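Local atomic coordinates of Xcc_ctr_pt (Xanthomonas campestris pv. campestris, PDB entry 6NJW), a protein that is the C-terminal Toprim-containing part of a class 2 OLD family nuclease, which binds magnesium and probably cuts nucleic acid by a two-metal mechanism. Residues R32-V35 / P36-E40. Sequence-based numbering, arbitrary orientation.
Sequences RFIV and PAFAE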
ATOM      1  N   ARG A  32       3.086  -5.532  -0.466  1.00 36.55           N
ATOM      2  CA  ARG A  32       4.365  -5.965   0.085  1.00 39.12           C
ATOM      3  C   ARG A  32       5.466  -5.930  -0.961  1.00 43.29           C
ATOM      4  O   ARG A  32       6.631  -5.669  -0.628  1.00 40.17           O
ATOM      5  CB  ARG A  32       4.216  -7.370   0.666  1.00 45.21           C
ATOM      6  CG  ARG A  32       5.493  -8.089   1.075  1.00 48.84           C
ATOM      7  CD  ARG A  32       5.102  -9.441   1.760  1.00 52.79           C
ATOM      8  NE  ARG A  32       6.190 -10.414   1.834  1.00 54.06           N
ATOM      9  CZ  ARG A  32       6.048 -11.706   1.556  1.00 60.36           C
ATOM     10  NH1 ARG A  32       4.869 -12.177   1.168  1.00 59.54           N
ATOM     11  NH2 ARG A  32       7.082 -12.529   1.656  1.00 65.35           N
ATOM     12  N   PHE A  33       5.127  -6.183  -2.221  1.00 37.12           N
ATOM     13  CA  PHE A  33       6.125  -6.144  -3.279  1.00 39.43           C
ATOM     14  C   PHE A  33       6.059  -4.891  -4.131  1.00 39.60           C
ATOM     15  O   PHE A  33       7.095  -4.452  -4.639  1.00 43.53           O
ATOM     16  CB  PHE A  33       5.996  -7.386  -4.166  1.00 43.10           C
ATOM     17  CG  PHE A  33       6.275  -8.659  -3.437  1.00 44.86           C
ATOM     18  CD1 PHE A  33       7.568  -8.955  -3.012  1.00 47.58           C
ATOM     19  CD2 PHE A  33       5.250  -9.553  -3.150  1.00 47.29           C
ATOM     20  CE1 PHE A  33       7.833 -10.134  -2.326  1.00 53.21           C
ATOM     21  CE2 PHE A  33       5.503 -10.729  -2.461  1.00 49.93           C
ATOM     22  CZ  PHE A  33       6.800 -11.023  -2.046  1.00 51.55           C
ATOM     23  N   ILE A  34       4.887  -4.276  -4.272  1.00 33.52           N
ATOM     24  CA  ILE A  34       4.776  -3.094  -5.123  1.00 34.70           C
ATOM     25  C   ILE A  34       5.332  -1.854  -4.423  1.00 38.41           C
ATOM     26  O   ILE A  34       5.970  -1.006  -5.053  1.00 34.64           O
ATOM     27  CB  ILE A  34       3.306  -2.905  -5.542  1.00 40.50           C
ATOM     28  CG1 ILE A  34       2.946  -3.867  -6.678  1.00 46.24           C
ATOM     29  CG2 ILE A  34       3.041  -1.502  -6.007  1.00 44.31           C
ATOM     30  CD1 ILE A  34       3.637  -3.514  -7.988  1.00 49.29           C
ATOM     31  N   VAL A  35       5.103  -1.718  -3.117  1.00 35.97           N
ATOM     32  CA  VAL A  35       5.556  -0.520  -2.409  1.00 35.49           C
ATOM     33  C   VAL A  35       7.073  -0.370  -2.449  1.00 35.68           C
ATOM     34  O   VAL A  35       7.552   0.743  -2.743  1.00 39.56           O
ATOM     35  CB  VAL A  35       4.976  -0.494  -0.987  1.00 40.87           C
ATOM     36  CG1 VAL A  35       5.650   0.578  -0.132  1.00 35.12           C
ATOM     37  CG2 VAL A  35       3.472  -0.234  -1.044  1.00 37.19           C
ATOM     38  N   PRO A  36       7.884  -1.406  -2.191  1.00 36.39           N
ATOM     39  CA  PRO A  36       9.341  -1.223  -2.334  1.00 41.97           C
ATOM     40  C   PRO A  36       9.779  -0.909  -3.755  1.00 41.72           C
ATOM     41  O   PRO A  36      10.768  -0.193  -3.939  1.00 37.26           O
ATOM     42  CB  PRO A  36       9.937  -2.561  -1.871  1.00 43.75           C
ATOM     43  CG  PRO A  36       8.831  -3.290  -1.158  1.00 39.39           C
ATOM     44  CD  PRO A  36       7.538  -2.735  -1.640  1.00 37.51           C
ATOM     45  N   ALA A  37       9.107  -1.462  -4.763  1.00 40.62           N
ATOM     46  CA  ALA A  37       9.426  -1.107  -6.141  1.00 38.17           C
ATOM     47  C   ALA A  37       9.181   0.373  -6.390  1.00 40.44           C
ATOM     48  O   ALA A  37       9.993   1.039  -7.039  1.00 36.25           O
ATOM     49  CB  ALA A  37       8.610  -1.973  -7.109  1.00 33.93           C
ATOM     50  N   PHE A  38       8.076   0.919  -5.880  1.00 34.78           N
ATOM     51  CA  PHE A  38       7.873   2.358  -6.032  1.00 33.99           C
ATOM     52  C   PHE A  38       8.908   3.143  -5.238  1.00 34.74           C
ATOM     53  O   PHE A  38       9.344   4.214  -5.676  1.00 35.92           O
ATOM     54  CB  PHE A  38       6.467   2.772  -5.610  1.00 34.40           C
ATOM     55  CG  PHE A  38       5.429   2.597  -6.707  1.00 36.99           C
ATOM     56  CD1 PHE A  38       5.549   3.293  -7.909  1.00 35.21           C
ATOM     57  CD2 PHE A  38       4.345   1.746  -6.530  1.00 34.46           C
ATOM     58  CE1 PHE A  38       4.608   3.137  -8.928  1.00 36.95           C
ATOM     59  CE2 PHE A  38       3.400   1.579  -7.543  1.00 37.77           C
ATOM     60  CZ  PHE A  38       3.527   2.279  -8.736  1.00 41.08           C
ATOM     61  N   ALA A  39       9.292   2.640  -4.062  1.00 34.06           N
ATOM     62  CA  ALA A  39      10.321   3.311  -3.265  1.00 38.67           C
ATOM     63  C   ALA A  39      11.606   3.500  -4.071  1.00 36.47           C
ATOM     64  O   ALA A  39      12.193   4.589  -4.073  1.00 38.49           O
ATOM     65  CB  ALA A  39      10.597   2.522  -1.980  1.00 30.05           C
ATOM     66  N   GLU A  40      12.045   2.457  -4.780  1.00 36.81           N
ATOM     67  CA  GLU A  40      13.308   2.554  -5.517  1.00 41.07           C
ATOM     68  C   GLU A  40      13.243   3.616  -6.608  1.00 42.21           C
ATOM     69  O   GLU A  40      14.179   4.412  -6.759  1.00 42.01           O
ATOM     70  CB  GLU A  40      13.698   1.204  -6.116  1.00 41.66           C
ATOM     71  CG  GLU A  40      14.267   0.216  -5.093  1.00 49.75           C
ATOM     72  CD  GLU A  40      15.377   0.817  -4.229  1.00 53.32           C
ATOM     73  OE1 GLU A  40      16.309   1.429  -4.792  1.00 52.03           O
ATOM     74  OE2 GLU A  40      15.311   0.676  -2.984  1.00 60.61           O
TER
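I34 packs against F38 one turn further along helix 29-41, with P36 between them: a local, intrahelical contact built round a proline kink. The helix is the crossover of the beta-alpha-beta unit formed with strands 22-26 and 51-55 of the Toprim domain. P36 has no N-H to give, and its ring takes up the room where a bond to the previous turn would run. Its CD, 3.2 Å from R32 O, stands where the N-H hydrogen would be, and that oxygen faces CD and CG of the ring. The ring also crosses the V35 side chain at about a right angle, though the closeness of these two neighbours follows largely from the peptide bond that joins them. Bonds from each amide to the carbonyl four residues back are clear again from F38 and A39: F38 N donates to I34 O over 3.0 Å, nearly in line with the C=O bond, and A39 N donates to V35 O over 2.9 Å. The residues joined by the first of these bonds also pack through their side chains, which run side by side. In I34, chi1 of -79° sets CG1 beside the backbone N and leaves CG2 opposite that nitrogen, where this methyl meets the CD2-CE2 side of the F38 ring obliquely, 3.5 Å from CE2. At the other end, F33 CZ sits 3.7 Å above the R32 guanidinium plane, over its centre, while R32 NH1 forms a salt bridge with D29. V35 and A39 pack on helix 208-226, I34 and F33 on helix 190-197, and the V35 side chain lies about 7 Å from the bound magnesium ion. The chemistry is therefore that of a helix missing one amide donor: ring carbons occupy its place at P36 and the bond is lost, while the F38 and A39 bonds, with the I34-F38 pair, join the turns across the kink.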